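Local coordinates for protein dTDP Sugar Isomerase (Desulfovibrio desulfuricans subsp. desulfuricans str. G20, PDB 3EJK) that probably catalyses the 3,5-epimerisation of dTDP-4-dehydro-6-deoxy-glucose to dTDP-4-dehydro-rhamnose, as a two-subunit enzyme of the cupin clan, at residues Phe49-Phe57 and Ala137-Arg145; Ala79-Tyr90 and Leu102-Tyr113. All coordinates share one frame; numbering follows the deposited sequence. Where two conformers were deposited one is given.

Contact 1: Phe49-Phe57 and Ala137-Arg145; sequences FSQFGEIYF and ANCTDIPHR
Thr140 is matched by both Gly53 and Glu54 in a classic beta bulge, where antiparallel strands 54-60 and 134-140 of the cupin beta-fold begin their pairing. Thr140 O takes the amide hydrogens of both: Gly53 N lies 2.8 Å away in the carbonyl plane, Glu54 N at 3.0 Å and 41° above it. Backbone packing is close here, for Gly53 CA lies 3.7 Å from Ile142 N. Beyond the bulge the ladder is regular, with Tyr56 and Asn138 bonded through both their amides and carbonyls. On the same face as Glu54, the Tyr56 ring, with CG between the backbone N and carbonyl carbon (chi1 72°), leans across to the Asn138 side chain. Asn138 CB sits over one ring face in a CH-pi contact, and ND2 reaches forward to Tyr56 OH at 3.0 Å, the hydroxyl lying in the amide plane. Gln76 and Leu77 also bond to this amide, which is therefore held from both sides of its strand. The other face is apolar: Ala137 CB meets the edge of the Phe57 ring, and Ile55 CD1 rests on the Asn138 carbonyl. Strand 54-60 also pairs with a strand of the second subunit, continuing the sheet across the interface. The loop end is looser and wetter: exposed Gln51 reaches along Asp141, whose carboxylate Thr75 N holds, and a water donates to Asp141 O. Extended Glu54 spans the turn after strand 134-140, its OE1 receiving His144 N at 3.1 Å nearly along the C-O axis, while a water bridges OE1 and Thr140 OG1.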
loop_
_atom_site.group_PDB
_atom_site.type_symbol
_atom_site.label_atom_id
_atom_site.label_comp_id
_atom_site.label_asym_id
_atom_site.label_seq_id
_atom_site.Cartn_x
_atom_site.Cartn_y
_atom_site.Cartn_z
ATOM N N PHE A 49 14.809 1.232 -5.413
ATOM C CA PHE A 49 13.912 1.195 -6.570
ATOM C C PHE A 49 14.698 0.834 -7.803
ATOM O O PHE A 49 15.808 1.330 -8.025
ATOM C CB PHE A 49 13.188 2.529 -6.774
ATOM C CG PHE A 49 12.277 2.552 -7.981
ATOM C CD1 PHE A 49 11.026 1.961 -7.941
ATOM C CD2 PHE A 49 12.671 3.183 -9.149
ATOM C CE1 PHE A 49 10.183 1.995 -9.050
ATOM C CE2 PHE A 49 11.844 3.216 -10.258
ATOM C CZ PHE A 49 10.597 2.625 -10.208
ATOM N N SER A 50 14.109 -0.053 -8.589
ATOM C CA SER A 50 14.699 -0.476 -9.856
ATOM C C SER A 50 13.772 -0.136 -11.022
ATOM O O SER A 50 14.101 0.620 -11.928
ATOM C CB SER A 50 14.920 -1.984 -9.840
ATOM O OG SER A 50 15.582 -2.419 -11.020
ATOM N N GLN A 51 12.588 -0.720 -10.946
ATOM C CA GLN A 51 11.594 -0.625 -11.998
ATOM C C GLN A 51 10.170 -0.863 -11.492
ATOM O O GLN A 51 9.951 -1.737 -10.664
ATOM C CB GLN A 51 11.990 -1.707 -13.004
ATOM C CG GLN A 51 11.187 -1.799 -14.237
ATOM C CD GLN A 51 11.818 -2.765 -15.225
ATOM O OE1 GLN A 51 13.032 -2.965 -15.217
ATOM N NE2 GLN A 51 11.001 -3.361 -16.080
ATOM N N PHE A 52 9.229 -0.106 -12.013
ATOM C CA PHE A 52 7.803 -0.271 -11.657
ATOM C C PHE A 52 7.042 -1.260 -12.526
ATOM O O PHE A 52 6.825 -1.081 -13.741
ATOM C CB PHE A 52 7.032 1.053 -11.615
ATOM C CG PHE A 52 5.603 0.889 -11.185
ATOM C CD1 PHE A 52 5.267 0.852 -9.851
ATOM C CD2 PHE A 52 4.600 0.754 -12.121
ATOM C CE1 PHE A 52 3.943 0.684 -9.458
ATOM C CE2 PHE A 52 3.286 0.589 -11.737
ATOM C CZ PHE A 52 2.957 0.544 -10.399
ATOM N N GLY A 53 6.613 -2.300 -11.854
ATOM C CA GLY A 53 5.812 -3.336 -12.490
ATOM C C GLY A 53 4.391 -3.295 -11.972
ATOM O O GLY A 53 3.421 -3.149 -12.735
ATOM N N GLU A 54 4.281 -3.398 -10.656
ATOM C CA GLU A 54 2.964 -3.420 -10.019
ATOM C C GLU A 54 3.012 -3.116 -8.529
ATOM O O GLU A 54 4.016 -3.318 -7.862
ATOM C CB GLU A 54 2.310 -4.806 -10.268
ATOM C CG GLU A 54 0.955 -5.034 -9.588
ATOM C CD GLU A 54 0.258 -6.318 -9.988
ATOM O OE1 GLU A 54 0.897 -7.150 -10.688
ATOM O OE2 GLU A 54 -0.945 -6.493 -9.614
ATOM N N ILE A 55 1.917 -2.567 -8.041
ATOM C CA ILE A 55 1.715 -2.407 -6.598
ATOM C C ILE A 55 0.375 -3.045 -6.258
ATOM O O ILE A 55 -0.663 -2.718 -6.858
ATOM C CB ILE A 55 1.737 -0.944 -6.094
ATOM C CG1 ILE A 55 1.358 -0.900 -4.596
ATOM C CG2 ILE A 55 0.790 -0.078 -6.862
ATOM C CD1 ILE A 55 2.423 -1.478 -3.636
ATOM N N TYR A 56 0.440 -4.028 -5.359
ATOM C CA TYR A 56 -0.746 -4.697 -4.817
ATOM C C TYR A 56 -0.556 -4.976 -3.326
ATOM O O TYR A 56 0.538 -4.865 -2.782
ATOM C CB TYR A 56 -1.064 -6.025 -5.531
ATOM C CG TYR A 56 -0.119 -7.164 -5.224
ATOM C CD1 TYR A 56 1.051 -7.338 -5.951
ATOM C CD2 TYR A 56 -0.393 -8.076 -4.196
ATOM C CE1 TYR A 56 1.922 -8.392 -5.671
ATOM C CE2 TYR A 56 0.483 -9.116 -3.903
ATOM C CZ TYR A 56 1.636 -9.262 -4.639
ATOM O OH TYR A 56 2.501 -10.286 -4.363
ATOM N N PHE A 57 -1.656 -5.377 -2.722
ATOM C CA PHE A 57 -1.710 -5.739 -1.310
ATOM C C PHE A 57 -2.234 -7.139 -1.108
ATOM O O PHE A 57 -2.977 -7.698 -1.929
ATOM C CB PHE A 57 -2.610 -4.786 -0.535
ATOM C CG PHE A 57 -2.375 -3.370 -0.866
ATOM C CD1 PHE A 57 -1.220 -2.742 -0.447
ATOM C CD2 PHE A 57 -3.289 -2.664 -1.629
ATOM C CE1 PHE A 57 -0.984 -1.422 -0.770
ATOM C CE2 PHE A 57 -3.065 -1.323 -1.951
ATOM C CZ PHE A 57 -1.907 -0.705 -1.520
ATOM N N ALA A 137 2.125 -5.005 1.613
ATOM C CA ALA A 137 2.189 -4.285 0.355
ATOM C C ALA A 137 3.386 -4.804 -0.408
ATOM O O ALA A 137 4.440 -5.081 0.155
ATOM C CB ALA A 137 2.295 -2.772 0.576
ATOM N N ASN A 138 3.206 -4.951 -1.708
ATOM C CA ASN A 138 4.285 -5.429 -2.562
ATOM C C ASN A 138 4.399 -4.583 -3.815
ATOM O O ASN A 138 3.433 -4.398 -4.531
ATOM C CB ASN A 138 4.050 -6.897 -2.939
ATOM C CG ASN A 138 5.263 -7.538 -3.576
ATOM O OD1 ASN A 138 6.323 -6.929 -3.648
ATOM N ND2 ASN A 138 5.112 -8.777 -4.046
ATOM N N CYS A 139 5.576 -4.028 -4.031
ATOM C CA CYS A 139 5.846 -3.265 -5.227
ATOM C C CYS A 139 6.846 -4.096 -6.027
ATOM O O CYS A 139 8.029 -4.191 -5.676
ATOM C CB CYS A 139 6.428 -1.893 -4.901
ATOM S SG CYS A 139 6.640 -0.827 -6.367
ATOM N N THR A 140 6.342 -4.697 -7.097
ATOM C CA THR A 140 7.141 -5.587 -7.916
ATOM C C THR A 140 7.641 -4.866 -9.156
ATOM O O THR A 140 7.081 -3.850 -9.603
ATOM C CB THR A 140 6.341 -6.818 -8.297
ATOM O OG1 THR A 140 5.293 -6.418 -9.168
ATOM C CG2 THR A 140 5.760 -7.447 -7.072
ATOM N N ASP A 141 8.703 -5.429 -9.699
ATOM C CA ASP A 141 9.428 -4.813 -10.817
ATOM C C ASP A 141 8.847 -5.210 -12.145
ATOM O O ASP A 141 9.094 -4.570 -13.159
ATOM C CB ASP A 141 10.932 -5.089 -10.752
ATOM C CG ASP A 141 11.282 -6.551 -10.834
ATOM O OD1 ASP A 141 10.461 -7.417 -10.471
ATOM O OD2 ASP A 141 12.417 -6.829 -11.240
ATOM N N ILE A 142 8.085 -6.284 -12.127
ATOM C CA ILE A 142 7.325 -6.687 -13.309
ATOM C C ILE A 142 5.917 -7.073 -12.893
ATOM O O ILE A 142 5.698 -7.560 -11.790
ATOM C CB ILE A 142 7.964 -7.839 -14.122
ATOM C CG1 ILE A 142 8.097 -9.095 -13.290
ATOM C CG2 ILE A 142 9.329 -7.422 -14.639
ATOM C CD1 ILE A 142 8.674 -10.272 -14.093
ATOM N N PRO A 143 4.951 -6.850 -13.775
ATOM C CA PRO A 143 3.607 -7.204 -13.380
ATOM C C PRO A 143 3.400 -8.708 -13.363
ATOM O O PRO A 143 4.186 -9.475 -13.913
ATOM C CB PRO A 143 2.747 -6.545 -14.451
ATOM C CG PRO A 143 3.610 -6.443 -15.623
ATOM C CD PRO A 143 5.010 -6.303 -15.140
ATOM N N HIS A 144 2.351 -9.104 -12.673
ATOM C CA HIS A 144 2.013 -10.515 -12.596
ATOM C C HIS A 144 1.671 -11.094 -13.946
ATOM O O HIS A 144 0.901 -10.532 -14.696
ATOM C CB HIS A 144 0.835 -10.758 -11.671
ATOM C CG HIS A 144 0.446 -12.196 -11.603
ATOM N ND1 HIS A 144 1.063 -13.084 -10.749
ATOM C CD2 HIS A 144 -0.450 -12.915 -12.321
ATOM C CE1 HIS A 144 0.539 -14.285 -10.922
ATOM N NE2 HIS A 144 -0.374 -14.212 -11.875
ATOM N N ARG A 145 2.243 -12.252 -14.235
ATOM C CA ARG A 145 1.946 -12.960 -15.478
ATOM C C ARG A 145 1.946 -14.468 -15.316
ATOM O O ARG A 145 2.824 -15.052 -14.670
ATOM C CB ARG A 145 2.925 -12.567 -16.581
ATOM C CG ARG A 145 2.822 -11.116 -16.997
ATOM C CD ARG A 145 3.655 -10.875 -18.245
ATOM N NE ARG A 145 3.723 -9.465 -18.617
ATOM C CZ ARG A 145 4.606 -8.606 -18.114
ATOM N NH1 ARG A 145 5.469 -9.007 -17.190
ATOM N NH2 ARG A 145 4.609 -7.337 -18.516
HETATM O O HOH W 1 9.284 -2.197 -8.020
HETATM O O HOH W 2 8.159 -3.649 -15.451
HETATM O O HOH W 3 2.889 -8.346 -9.240
#

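Contact 2: Ala79-Tyr90 and Leu102-Tyr113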
loop_
_atom_site.group_PDB
_atom_site.type_symbol
_atom_site.label_atom_id
_atom_site.label_comp_id
_atom_site.label_asym_id
_atom_site.label_seq_id
_atom_site.Cartn_x
_atom_site.Cartn_y
_atom_site.Cartn_z
ATOM N N ALA A 79 6.420 -4.404 2.164
ATOM C CA ALA A 79 6.265 -3.514 3.327
ATOM C C ALA A 79 4.980 -3.932 4.017
ATOM O O ALA A 79 4.072 -4.428 3.375
ATOM C CB ALA A 79 6.270 -2.025 2.973
ATOM N N VAL A 80 4.952 -3.789 5.340
ATOM C CA VAL A 80 3.794 -4.208 6.145
ATOM C C VAL A 80 3.286 -3.028 6.992
ATOM O O VAL A 80 3.652 -2.868 8.161
ATOM C CB VAL A 80 4.148 -5.417 7.035
ATOM C CG1 VAL A 80 2.964 -5.806 7.904
ATOM C CG2 VAL A 80 4.598 -6.640 6.147
ATOM N N PRO A 81 2.429 -2.200 6.407
ATOM C CA PRO A 81 1.969 -0.988 7.102
ATOM C C PRO A 81 0.888 -1.209 8.129
ATOM O O PRO A 81 0.626 -0.336 8.956
ATOM C CB PRO A 81 1.430 -0.113 5.978
ATOM C CG PRO A 81 1.112 -1.054 4.870
ATOM C CD PRO A 81 1.888 -2.313 5.052
ATOM N N VAL A 82 0.274 -2.372 8.062
ATOM C CA VAL A 82 -0.767 -2.754 9.038
ATOM C C VAL A 82 -0.462 -4.142 9.587
ATOM O O VAL A 82 -0.160 -5.074 8.833
ATOM C CB VAL A 82 -2.190 -2.694 8.420
ATOM C CG1 VAL A 82 -3.254 -3.222 9.402
ATOM C CG2 VAL A 82 -2.513 -1.257 7.985
ATOM N N GLY A 83 -0.455 -4.247 10.908
ATOM C CA GLY A 83 -0.217 -5.525 11.574
ATOM C C GLY A 83 1.223 -5.991 11.572
ATOM O O GLY A 83 2.168 -5.199 11.503
ATOM N N CYS A 84 1.380 -7.307 11.604
ATOM C CA CYS A 84 2.704 -7.890 11.688
ATOM C C CYS A 84 2.804 -9.234 11.062
ATOM O O CYS A 84 1.907 -10.056 11.216
ATOM C CB CYS A 84 3.154 -7.868 13.147
ATOM S SG CYS A 84 4.817 -8.427 13.494
ATOM N N ILE A 85 3.877 -9.464 10.318
ATOM C CA ILE A 85 4.092 -10.788 9.739
ATOM C C ILE A 85 5.483 -11.303 9.977
ATOM O O ILE A 85 6.429 -10.564 10.278
ATOM C CB ILE A 85 3.855 -10.876 8.185
ATOM C CG1 ILE A 85 4.990 -10.159 7.445
ATOM C CG2 ILE A 85 2.424 -10.402 7.787
ATOM C CD1 ILE A 85 4.895 -10.209 5.933
ATOM N N HIS A 86 5.542 -12.619 9.879
ATOM C CA HIS A 86 6.781 -13.376 9.912
ATOM C C HIS A 86 6.986 -13.897 8.508
ATOM O O HIS A 86 6.124 -14.588 7.955
ATOM C CB HIS A 86 6.733 -14.516 10.930
ATOM C CG HIS A 86 6.994 -14.067 12.331
ATOM N ND1 HIS A 86 7.445 -14.917 13.321
ATOM C CD2 HIS A 86 6.952 -12.829 12.887
ATOM C CE1 HIS A 86 7.615 -14.232 14.439
ATOM N NE2 HIS A 86 7.334 -12.962 14.199
ATOM N N VAL A 87 8.104 -13.503 7.916
ATOM C CA VAL A 87 8.473 -13.965 6.586
ATOM C C VAL A 87 9.619 -14.958 6.689
ATOM O O VAL A 87 10.526 -14.793 7.496
ATOM C CB VAL A 87 8.954 -12.815 5.661
ATOM C CG1 VAL A 87 9.223 -13.353 4.237
ATOM C CG2 VAL A 87 7.960 -11.657 5.631
ATOM N N VAL A 88 9.539 -16.012 5.891
ATOM C CA VAL A 88 10.636 -16.953 5.784
ATOM C C VAL A 88 11.037 -17.085 4.332
ATOM O O VAL A 88 10.200 -17.246 3.443
ATOM C CB VAL A 88 10.314 -18.343 6.338
ATOM C CG1 VAL A 88 11.467 -19.300 6.031
ATOM C CG2 VAL A 88 10.019 -18.299 7.846
ATOM N N LEU A 89 12.342 -17.010 4.113
ATOM C CA LEU A 89 12.934 -17.131 2.775
ATOM C C LEU A 89 13.779 -18.388 2.751
ATOM O O LEU A 89 14.423 -18.718 3.726
ATOM C CB LEU A 89 13.824 -15.917 2.445
ATOM C CG LEU A 89 13.205 -14.515 2.563
ATOM C CD1 LEU A 89 14.183 -13.498 1.966
ATOM C CD2 LEU A 89 11.907 -14.477 1.839
ATOM N N TYR A 90 13.702 -19.107 1.638
ATOM C CA TYR A 90 14.478 -20.337 1.421
ATOM C C TYR A 90 15.170 -20.316 0.071
ATOM O O TYR A 90 14.532 -20.210 -0.975
ATOM C CB TYR A 90 13.618 -21.585 1.525
ATOM C CG TYR A 90 14.372 -22.805 1.049
ATOM C CD1 TYR A 90 15.503 -23.243 1.720
ATOM C CD2 TYR A 90 13.961 -23.505 -0.077
ATOM C CE1 TYR A 90 16.208 -24.331 1.283
ATOM C CE2 TYR A 90 14.655 -24.610 -0.502
ATOM C CZ TYR A 90 15.772 -25.011 0.175
ATOM O OH TYR A 90 16.468 -26.096 -0.266
ATOM N N LEU A 102 18.044 -20.597 5.042
ATOM C CA LEU A 102 16.848 -19.816 5.395
ATOM C C LEU A 102 17.170 -18.415 5.888
ATOM O O LEU A 102 18.223 -18.147 6.453
ATOM C CB LEU A 102 16.065 -20.494 6.524
ATOM C CG LEU A 102 15.487 -21.880 6.237
ATOM C CD1 LEU A 102 14.904 -22.472 7.508
ATOM C CD2 LEU A 102 14.449 -21.779 5.135
ATOM N N ALA A 103 16.234 -17.520 5.638
ATOM C CA ALA A 103 16.286 -16.176 6.217
ATOM C C ALA A 103 14.909 -15.962 6.846
ATOM O O ALA A 103 13.885 -16.248 6.229
ATOM C CB ALA A 103 16.609 -15.098 5.164
ATOM N N GLN A 104 14.897 -15.536 8.103
ATOM C CA GLN A 104 13.647 -15.258 8.809
ATOM C C GLN A 104 13.612 -13.791 9.197
ATOM O O GLN A 104 14.555 -13.251 9.756
ATOM C CB GLN A 104 13.475 -16.175 10.014
ATOM C CG GLN A 104 13.591 -17.691 9.648
ATOM C CD GLN A 104 13.196 -18.638 10.784
ATOM O OE1 GLN A 104 12.130 -18.510 11.375
ATOM N NE2 GLN A 104 14.046 -19.614 11.053
ATOM N N VAL A 105 12.512 -13.147 8.851
ATOM C CA VAL A 105 12.348 -11.736 9.146
ATOM C C VAL A 105 10.946 -11.437 9.648
ATOM O O VAL A 105 9.973 -12.105 9.301
ATOM C CB VAL A 105 12.690 -10.865 7.899
ATOM C CG1 VAL A 105 12.154 -9.465 8.058
ATOM C CG2 VAL A 105 14.220 -10.876 7.649
ATOM N N THR A 106 10.899 -10.438 10.493
ATOM C CA THR A 106 9.669 -9.911 11.095
ATOM C C THR A 106 9.438 -8.551 10.474
ATOM O O THR A 106 10.358 -7.708 10.436
ATOM C CB THR A 106 9.805 -9.766 12.636
ATOM O OG1 THR A 106 9.858 -11.073 13.223
ATOM C CG2 THR A 106 8.623 -8.998 13.231
ATOM N N LEU A 107 8.224 -8.345 9.972
ATOM C CA LEU A 107 7.842 -7.073 9.355
ATOM C C LEU A 107 6.576 -6.518 9.970
ATOM O O LEU A 107 5.562 -7.216 10.110
ATOM C CB LEU A 107 7.639 -7.210 7.841
ATOM C CG LEU A 107 8.866 -7.546 6.983
ATOM C CD1 LEU A 107 8.456 -7.664 5.520
ATOM C CD2 LEU A 107 9.972 -6.493 7.145
ATOM N N GLY A 108 6.660 -5.240 10.318
ATOM C CA GLY A 108 5.541 -4.513 10.934
ATOM C C GLY A 108 5.927 -3.498 11.988
ATOM O O GLY A 108 6.998 -3.533 12.582
ATOM N N ARG A 109 5.001 -2.574 12.170
ATOM C CA ARG A 109 5.101 -1.491 13.140
ATOM C C ARG A 109 4.926 -2.005 14.557
ATOM O O ARG A 109 4.222 -2.976 14.777
ATOM C CB ARG A 109 4.056 -0.408 12.845
ATOM C CG ARG A 109 4.328 0.317 11.562
ATOM C CD ARG A 109 3.464 1.567 11.500
ATOM N NE ARG A 109 2.142 1.243 11.040
ATOM C CZ ARG A 109 1.041 1.914 11.333
ATOM N NH1 ARG A 109 1.058 2.940 12.164
ATOM N NH2 ARG A 109 -0.088 1.509 10.808
ATOM N N PRO A 110 5.530 -1.306 15.528
ATOM C CA PRO A 110 6.225 -0.087 15.149
ATOM C C PRO A 110 7.723 -0.201 15.033
ATOM O O PRO A 110 8.372 0.727 14.553
ATOM C CB PRO A 110 5.943 0.824 16.331
ATOM C CG PRO A 110 5.971 -0.109 17.493
ATOM C CD PRO A 110 5.382 -1.416 16.988
ATOM N N ASP A 111 8.267 -1.331 15.448
ATOM C CA ASP A 111 9.711 -1.465 15.509
ATOM C C ASP A 111 10.332 -2.236 14.377
ATOM O O ASP A 111 11.550 -2.345 14.298
ATOM C CB ASP A 111 10.125 -2.116 16.828
ATOM C CG ASP A 111 9.707 -1.300 18.042
ATOM O OD1 ASP A 111 9.573 -0.071 17.908
ATOM O OD2 ASP A 111 9.551 -1.899 19.133
ATOM N N ASN A 112 9.496 -2.749 13.495
ATOM C CA ASN A 112 9.986 -3.548 12.385
ATOM C C ASN A 112 9.477 -3.105 11.036
ATOM O O ASN A 112 9.242 -3.929 10.140
ATOM C CB ASN A 112 9.614 -4.999 12.617
ATOM C CG ASN A 112 10.458 -5.643 13.708
ATOM O OD1 ASN A 112 11.662 -5.809 13.561
ATOM N ND2 ASN A 112 9.827 -5.999 14.798
ATOM N N TYR A 113 9.248 -1.808 10.917
ATOM C CA TYR A 113 8.734 -1.235 9.655
ATOM C C TYR A 113 9.892 -1.012 8.666
ATOM O O TYR A 113 10.562 0.014 8.651
ATOM C CB TYR A 113 7.909 0.019 9.901
ATOM C CG TYR A 113 7.206 0.449 8.637
ATOM C CD1 TYR A 113 6.250 -0.369 8.059
ATOM C CD2 TYR A 113 7.505 1.658 8.014
ATOM C CE1 TYR A 113 5.603 -0.004 6.907
ATOM C CE2 TYR A 113 6.872 2.036 6.855
ATOM C CZ TYR A 113 5.912 1.201 6.303
ATOM O OH TYR A 113 5.289 1.545 5.129
HETATM O O HOH W 4 2.436 -2.690 10.598
#
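Pro81 O is gripped side-on by the guanidinium of Arg109, whose NH2 lies 2.7 Å and NE 3.0 Å from this one oxygen, beside the antiparallel beta hairpin of strands 84-90 and 102-108. The oxygen lies near the guanidinium plane; NH2 meets it nearly along the C=O axis, whereas NE is tilted 34° from the carbonyl plane. A bend at chi3 (-82°) brings the guanidinium back to the carbonyl, and NH2 also forms a salt bridge with Glu59 of the second subunit, so this arginine, just after strand 102-108, ties strand 76-82 to the second subunit. A water fills the corner beside it, donating to Val80 O and Gly83 O and accepting from Arg109 N. The hairpin itself is regular: Ile85 with Leu107, Val87 with Val105 and Leu89 with Ala103 are hydrogen-bonded pairs, each joined by two backbone bonds. Their side chains share one face, where Leu107 is the centre of the packing. Val80 crosses it at about a right angle, CG2 reaching Leu107 CB at 3.5 Å, and Ile85 runs alongside it, while Leu107 CD1 extends to Val87 CG2. On the other face Leu102 CD2 touches both Val88 CG1 and Tyr90 CB, and Thr106 CG2 touches the sulfur of Cys84, which is covalently linked to an unidentified ligand. Past the hairpin, Tyr113 packs beside strand 76-82 with its hydroxyl bonded to His40 O and its ring against Phe57 of the second subunit. Its CE1 lies 3.8 Å from Pro81 CA, and Val80 O comes to the ring edge, 3.6 Å from CD1.

From the N terminus, the chain passes through strands 24-31 and 38-43 before reaching 49-57, the first half of contact 1. Strand 76-82 then leads into strand 84-90, and contact 2 closes a short loop when 102-108 folds back onto it. Only after strands 114-118 and 123-128 does 134-140 return to 54-60 and complete contact 1, so the smaller loop lies wholly within the larger. Contact 2 spans both sheets, since 79-82 belongs to that of contact 1 and the hairpin edges the second. The contacts meet where Ala137 N lies 2.7 Å from Ala79 O, a probable hydrogen bond, and both touch the second subunit.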